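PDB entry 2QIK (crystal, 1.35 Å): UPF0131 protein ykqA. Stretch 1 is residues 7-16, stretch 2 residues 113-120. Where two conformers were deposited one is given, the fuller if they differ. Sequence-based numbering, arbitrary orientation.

Stretch 1, residues 7-16: VYGTLRKHEK
Stretch 2, residues 113-120: GDWKEHQM

Residues 7-16 have no regular helix or strand and include two beta turns, while 113-120 is a short loop followed by a helix from Trp-115; together they bury 405 Å². The register is set where Gly-9 CA and Trp-115 CA lie 6.0 Å apart.

Tyr-8 (phi/psi -133/-8, chi1 p) presents its carbonyl: O lies 3.2 Å from Trp-115 CB and accepts from water 1 at 2.6 Å, a water that in turn accepts from Trp-115 N and Arg-12 NH1, both at 2.9 Å. Gly-9 (-130/-122) brings CA within 4.2 Å of the centroid of the Trp-115 five-membered ring, 29° off the normal, an off-centre CH-pi contact; Trp-115 is t, with chi2 -122°.

A type I turn spans Gly-9 to Arg-12, closed by Arg-12 N to Gly-9 O at 3.1 Å, with Thr-10 at -66/-11 and Leu-11 at -90/-11. The CA-to-CB bond of Arg-12 (-64/160; m, t, p, chi4 178°) points toward stretch 2. Its NH1 donates to Asp-114 OD2 at 2.9 Å (angle 144°), forming a salt bridge. Asp-114 (chi1 t) is also the N-cap, its OD2 accepting from Glu-117 N at 3.2 Å, so one oxygen serves both helix start and arginine. Over one guanidinium face lies Lys-116 CD, 3.5 Å from Arg-12 NH2. The two positive groups lie 4.5 Å apart (Arg-12 NH2 to Lys-116 NZ), and water 3 accepts from both atoms.

A type II turn follows, Arg-12 to Glu-15, with Glu-15 N to Arg-12 O at 3.0 Å, Lys-13 at -56/141 and His-14 at 64/22. Lys-116 (m, t, t, t) extends to this turn, NZ donating to Lys-13 O at 2.7 Å.

The CA-to-CB bond of Glu-15 (-112/165; m, m, chi3 9°) points toward stretch 2. OE2 accepts from Gln-119 NE2 at 2.6 Å (138°; Gln-119 m, t, 127°), whereas OE1 reaches Trp-115 NE1 through water 4, 3.1 Å from each.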

ATOM      1  N   VAL A   7       3.503  -2.852 -13.804  1.00  6.81           N
ATOM      2  CA  VAL A   7       2.594  -3.973 -13.859  0.50  6.11           C
ATOM      3  C   VAL A   7       1.439  -3.753 -12.884  1.00  6.85           C
ATOM      4  O   VAL A   7       1.604  -3.253 -11.793  1.00  7.31           O
ATOM      5  CB  VAL A   7       3.220  -5.380 -13.563  0.50  7.18           C
ATOM      6  CG1 VAL A   7       4.182  -5.737 -14.741  0.50  7.68           C
ATOM      7  CG2 VAL A   7       3.915  -5.391 -12.167  0.50  3.88           C
ATOM      8  N   TYR A   8       0.266  -4.187 -13.330  1.00  7.26           N
ATOM      9  CA  TYR A   8      -0.988  -3.899 -12.623  1.00  7.04           C
ATOM     10  C   TYR A   8      -1.894  -5.119 -12.432  1.00  7.24           C
ATOM     11  O   TYR A   8      -2.899  -5.032 -11.744  1.00  8.29           O
ATOM     12  CB  TYR A   8      -1.792  -2.803 -13.376  1.00  7.92           C
ATOM     13  CG  TYR A   8      -2.096  -3.169 -14.806  1.00  7.15           C
ATOM     14  CD1 TYR A   8      -3.175  -3.990 -15.096  1.00  8.40           C
ATOM     15  CD2 TYR A   8      -1.332  -2.738 -15.831  1.00  7.44           C
ATOM     16  CE1 TYR A   8      -3.455  -4.389 -16.368  1.00  9.13           C
ATOM     17  CE2 TYR A   8      -1.594  -3.129 -17.120  1.00  8.71           C
ATOM     18  CZ  TYR A   8      -2.660  -3.949 -17.399  1.00  9.20           C
ATOM     19  OH  TYR A   8      -2.991  -4.336 -18.696  1.00 11.00           O
ATOM     20  N   GLY A   9      -1.528  -6.235 -13.055  1.00  6.40           N
ATOM     21  CA  GLY A   9      -2.404  -7.371 -13.070  1.00  7.26           C
ATOM     22  C   GLY A   9      -1.708  -8.653 -12.654  1.00  7.22           C
ATOM     23  O   GLY A   9      -1.164  -8.765 -11.562  1.00  8.05           O
ATOM     24  N   THR A  10      -1.753  -9.628 -13.558  1.00  7.94           N
ATOM     25  CA  THR A  10      -1.201 -10.940 -13.307  1.00  8.90           C
ATOM     26  C   THR A  10       0.287 -11.015 -13.147  1.00  9.28           C
ATOM     27  O   THR A  10       0.810 -12.054 -12.721  1.00  9.88           O
ATOM     28  CB  THR A  10      -1.592 -11.969 -14.399  1.00 10.16           C
ATOM     29  OG1 THR A  10      -0.870 -11.719 -15.597  1.00 11.93           O
ATOM     30  CG2 THR A  10      -3.094 -11.952 -14.674  1.00 12.33           C
ATOM     31  N   LEU A  11       0.997  -9.952 -13.462  1.00  7.94           N
ATOM     32  CA  LEU A  11       2.447  -9.810 -13.273  1.00  8.31           C
ATOM     33  C   LEU A  11       2.830  -9.228 -11.925  1.00  8.76           C
ATOM     34  O   LEU A  11       4.016  -9.199 -11.615  1.00  9.54           O
ATOM     35  CB  LEU A  11       3.047  -8.977 -14.362  1.00  8.81           C
ATOM     36  CG  LEU A  11       2.983  -9.557 -15.780  1.00  9.42           C
ATOM     37  CD1 LEU A  11       3.452  -8.508 -16.802  1.00 11.94           C
ATOM     38  CD2 LEU A  11       3.810 -10.806 -15.858  1.00 11.44           C
ATOM     39  N   ARG A  12       1.865  -8.707 -11.155  1.00  7.21           N
ATOM     40  CA  ARG A  12       2.199  -8.176  -9.856  1.00  6.88           C
ATOM     41  C   ARG A  12       2.733  -9.295  -8.930  1.00  7.98           C
ATOM     42  O   ARG A  12       2.479 -10.493  -9.148  1.00  8.06           O
ATOM     43  CB  ARG A  12       1.007  -7.471  -9.161  1.00  7.27           C
ATOM     44  CG  ARG A  12       0.650  -6.154  -9.847  1.00  7.86           C
ATOM     45  CD  ARG A  12      -0.506  -5.445  -9.127  1.00  7.97           C
ATOM     46  NE  ARG A  12      -0.092  -5.029  -7.801  1.00  7.88           N
ATOM     47  CZ  ARG A  12      -0.849  -4.372  -6.987  1.00  9.01           C
ATOM     48  NH1 ARG A  12      -2.050  -3.945  -7.323  1.00  8.76           N
ATOM     49  NH2 ARG A  12      -0.455  -4.098  -5.760  1.00 12.44           N
ATOM     50  N   LYS A  13       3.429  -8.888  -7.897  1.00  8.46           N
ATOM     51  CA  LYS A  13       4.026  -9.853  -6.972  1.00  8.74           C
ATOM     52  C   LYS A  13       2.943 -10.755  -6.450  1.00  9.05           C
ATOM     53  O   LYS A  13       1.853 -10.308  -6.125  1.00  8.92           O
ATOM     54  CB  LYS A  13       4.748  -9.087  -5.841  1.00 13.01           C
ATOM     55  CG  LYS A  13       5.691  -9.913  -5.035  1.00 14.68           C
ATOM     56  CD  LYS A  13       6.272  -9.029  -3.871  1.00 15.53           C
ATOM     57  CE  LYS A  13       7.445  -9.719  -3.271  1.00 19.98           C
ATOM     58  NZ  LYS A  13       8.024  -8.893  -2.141  1.00 25.52           N
ATOM     59  N   HIS A  14       3.239 -12.032  -6.307  1.00  9.48           N
ATOM     60  CA  HIS A  14       2.332 -13.002  -5.777  1.00 10.90           C
ATOM     61  C   HIS A  14       1.092 -13.234  -6.621  1.00 13.53           C
ATOM     62  O   HIS A  14       0.094 -13.854  -6.145  1.00 19.26           O
ATOM     63  CB  HIS A  14       1.875 -12.705  -4.333  1.00 11.06           C
ATOM     64  CG  HIS A  14       3.018 -12.451  -3.428  1.00 10.91           C
ATOM     65  ND1 HIS A  14       3.210 -11.366  -2.632  1.00 13.67           N
ATOM     66  CD2 HIS A  14       4.111 -13.234  -3.258  1.00 10.18           C
ATOM     67  CE1 HIS A  14       4.381 -11.476  -2.016  1.00  9.98           C
ATOM     68  NE2 HIS A  14       4.924 -12.621  -2.350  1.00 15.98           N
ATOM     69  N   GLU A  15       1.165 -12.912  -7.900  1.00  9.72           N
ATOM     70  CA  GLU A  15       0.074 -13.244  -8.822  1.00 10.19           C
ATOM     71  C   GLU A  15       0.608 -14.307  -9.801  1.00  9.98           C
ATOM     72  O   GLU A  15       1.806 -14.589  -9.889  1.00 10.52           O
ATOM     73  CB  GLU A  15      -0.306 -11.992  -9.622  1.00  8.98           C
ATOM     74  CG  GLU A  15      -0.831 -10.859  -8.748  1.00  8.67           C
ATOM     75  CD  GLU A  15      -2.216 -11.020  -8.197  1.00 10.73           C
ATOM     76  OE1 GLU A  15      -2.852 -12.089  -8.295  1.00 14.36           O
ATOM     77  OE2 GLU A  15      -2.714 -10.000  -7.673  1.00 11.37           O
ATOM     78  N   LYS A  16      -0.348 -14.941 -10.509  1.00 10.78           N
ATOM     79  CA  LYS A  16      -0.048 -16.180 -11.217  1.00 11.40           C
ATOM     80  C   LYS A  16       1.012 -16.066 -12.287  1.00 10.61           C
ATOM     81  O   LYS A  16       1.679 -17.044 -12.620  1.00 13.32           O
ATOM     82  CB  LYS A  16      -1.300 -16.781 -11.777  1.00 12.53           C
ATOM     83  CG  LYS A  16      -1.967 -15.972 -12.822  1.00 13.10           C
ATOM     84  CD  LYS A  16      -3.229 -16.637 -13.292  1.00 16.38           C
ATOM     85  CE  LYS A  16      -3.945 -15.786 -14.350  1.00 18.76           C
ATOM     86  NZ  LYS A  16      -5.197 -16.407 -14.841  1.00 22.14           N
ATOM     87  N   GLY A 113      -9.121   0.943  -8.995  1.00  8.04           N
ATOM     88  CA  GLY A 113      -7.973   0.934  -9.819  1.00  7.28           C
ATOM     89  C   GLY A 113      -6.888  -0.050  -9.402  1.00  6.00           C
ATOM     90  O   GLY A 113      -5.775  -0.021  -9.940  1.00  7.02           O
ATOM     91  N   ASP A 114      -7.200  -0.950  -8.481  1.00  6.34           N
ATOM     92  CA  ASP A 114      -6.189  -1.783  -7.846  1.00  6.19           C
ATOM     93  C   ASP A 114      -6.634  -3.219  -7.881  1.00  6.27           C
ATOM     94  O   ASP A 114      -7.602  -3.625  -7.233  1.00  6.71           O
ATOM     95  CB  ASP A 114      -5.934  -1.266  -6.413  1.00  6.51           C
ATOM     96  CG  ASP A 114      -4.760  -1.938  -5.753  1.00  7.44           C
ATOM     97  OD1 ASP A 114      -4.093  -1.220  -4.949  1.00 10.06           O
ATOM     98  OD2 ASP A 114      -4.519  -3.140  -5.972  1.00  7.35           O
ATOM     99  N   TRP A 115      -5.908  -4.024  -8.688  1.00  5.83           N
ATOM    100  CA  TRP A 115      -6.288  -5.400  -8.880  1.00  6.84           C
ATOM    101  C   TRP A 115      -6.232  -6.230  -7.608  1.00  6.85           C
ATOM    102  O   TRP A 115      -7.071  -7.088  -7.392  1.00  7.51           O
ATOM    103  CB  TRP A 115      -5.357  -6.002  -9.969  1.00  8.55           C
ATOM    104  CG  TRP A 115      -5.547  -7.428 -10.282  1.00 11.32           C
ATOM    105  CD1 TRP A 115      -4.582  -8.433 -10.191  1.00 12.37           C
ATOM    106  CD2 TRP A 115      -6.609  -7.977 -10.937  1.00 13.84           C
ATOM    107  NE1 TRP A 115      -5.065  -9.594 -10.629  1.00 17.03           N
ATOM    108  CE2 TRP A 115      -6.313  -9.378 -11.108  1.00 12.76           C
ATOM    109  CE3 TRP A 115      -7.851  -7.526 -11.307  1.00 17.02           C
ATOM    110  CZ2 TRP A 115      -7.172 -10.298 -11.685  1.00 17.72           C
ATOM    111  CZ3 TRP A 115      -8.724  -8.518 -11.973  1.00 18.68           C
ATOM    112  CH2 TRP A 115      -8.379  -9.816 -12.114  1.00 18.30           C
ATOM    113  N   LYS A 116      -5.205  -6.018  -6.800  1.00  6.97           N
ATOM    114  CA  LYS A 116      -5.132  -6.752  -5.534  1.00  7.39           C
ATOM    115  C   LYS A 116      -6.235  -6.367  -4.582  1.00  6.84           C
ATOM    116  O   LYS A 116      -6.746  -7.244  -3.864  1.00  8.02           O
ATOM    117  CB  LYS A 116      -3.749  -6.542  -4.914  1.00  9.37           C
ATOM    118  CG  LYS A 116      -2.609  -7.202  -5.511  1.00 11.41           C
ATOM    119  CD  LYS A 116      -1.381  -7.267  -4.691  1.00 13.48           C
ATOM    120  CE  LYS A 116      -0.435  -8.135  -5.370  1.00 14.42           C
ATOM    121  NZ  LYS A 116       0.812  -8.238  -4.704  1.00 15.34           N
ATOM    122  N   GLU A 117      -6.580  -5.103  -4.531  1.00  6.42           N
ATOM    123  CA  GLU A 117      -7.697  -4.684  -3.694  1.00  7.75           C
ATOM    124  C   GLU A 117      -8.969  -5.325  -4.221  1.00  7.30           C
ATOM    125  O   GLU A 117      -9.759  -5.862  -3.434  1.00  8.37           O
ATOM    126  CB  GLU A 117      -7.775  -3.161  -3.723  1.00  8.07           C
ATOM    127  CG  GLU A 117      -8.828  -2.544  -2.783  1.00  9.50           C
ATOM    128  CD  GLU A 117     -10.210  -2.436  -3.280  1.00  8.58           C
ATOM    129  OE1 GLU A 117     -11.086  -2.079  -2.440  1.00 11.61           O
ATOM    130  OE2 GLU A 117     -10.410  -2.637  -4.494  1.00  9.42           O
ATOM    131  N   HIS A 118      -9.123  -5.418  -5.532  1.00  6.49           N
ATOM    132  CA  HIS A 118     -10.293  -6.018  -6.122  1.00  7.41           C
ATOM    133  C   HIS A 118     -10.337  -7.486  -5.740  1.00  7.03           C
ATOM    134  O   HIS A 118     -11.413  -8.047  -5.476  1.00  8.01           O
ATOM    135  CB  HIS A 118     -10.273  -5.820  -7.634  1.00  9.24           C
ATOM    136  CG  HIS A 118     -11.248  -6.710  -8.373  1.00 15.04           C
ATOM    137  ND1 HIS A 118     -10.901  -7.801  -9.146  1.00 22.65           N
ATOM    138  CD2 HIS A 118     -12.572  -6.578  -8.489  1.00 18.39           C
ATOM    139  CE1 HIS A 118     -11.999  -8.337  -9.659  1.00 20.26           C
ATOM    140  NE2 HIS A 118     -13.029  -7.616  -9.269  1.00 21.25           N
ATOM    141  N   GLN A 119      -9.216  -8.193  -5.804  1.00  7.42           N
ATOM    142  CA  GLN A 119      -9.190  -9.640  -5.457  1.00  8.06           C
ATOM    143  C   GLN A 119      -9.586  -9.851  -4.006  1.00  6.75           C
ATOM    144  O   GLN A 119     -10.318 -10.737  -3.680  1.00  9.00           O
ATOM    145  CB  GLN A 119      -7.813 -10.203  -5.717  1.00  8.46           C
ATOM    146  CG  GLN A 119      -7.462 -10.294  -7.246  1.00  9.53           C
ATOM    147  CD  GLN A 119      -6.055 -10.755  -7.466  1.00  9.95           C
ATOM    148  OE1 GLN A 119      -5.845 -11.739  -8.232  1.00 13.72           O
ATOM    149  NE2 GLN A 119      -5.136 -10.172  -6.806  1.00  8.26           N
HETATM  150  N   MSE A 120      -9.115  -8.971  -3.136  1.00  7.56           N
HETATM  151  CA  MSE A 120      -9.408  -9.079  -1.736  1.00  7.00           C
HETATM  152  C   MSE A 120     -10.891  -8.935  -1.443  1.00  7.51           C
HETATM  153  O   MSE A 120     -11.514  -9.714  -0.698  1.00  8.04           O
HETATM  154  CB  MSE A 120      -8.613  -8.039  -0.959  1.00  7.32           C
HETATM  155  CG  MSE A 120      -8.932  -7.928   0.556  1.00  9.07           C
HETATM  156 SE   MSE A 120      -7.933  -6.626   1.481  1.00 15.90          SE
HETATM  157  CE  MSE A 120      -8.743  -5.118   0.663  1.00  9.85           C
TER
HETATM  158  O   HOH W   1      -3.379  -3.306  -9.806  1.00  7.99           O
HETATM  159  O   HOH W   2      -1.421  -1.503  -4.748  1.00 15.71           O
HETATM  160  O   HOH W   3       1.666  -5.925  -4.579  1.00 23.23           O
HETATM  161  O   HOH W   4      -3.951 -12.478 -11.164  1.00 14.92           O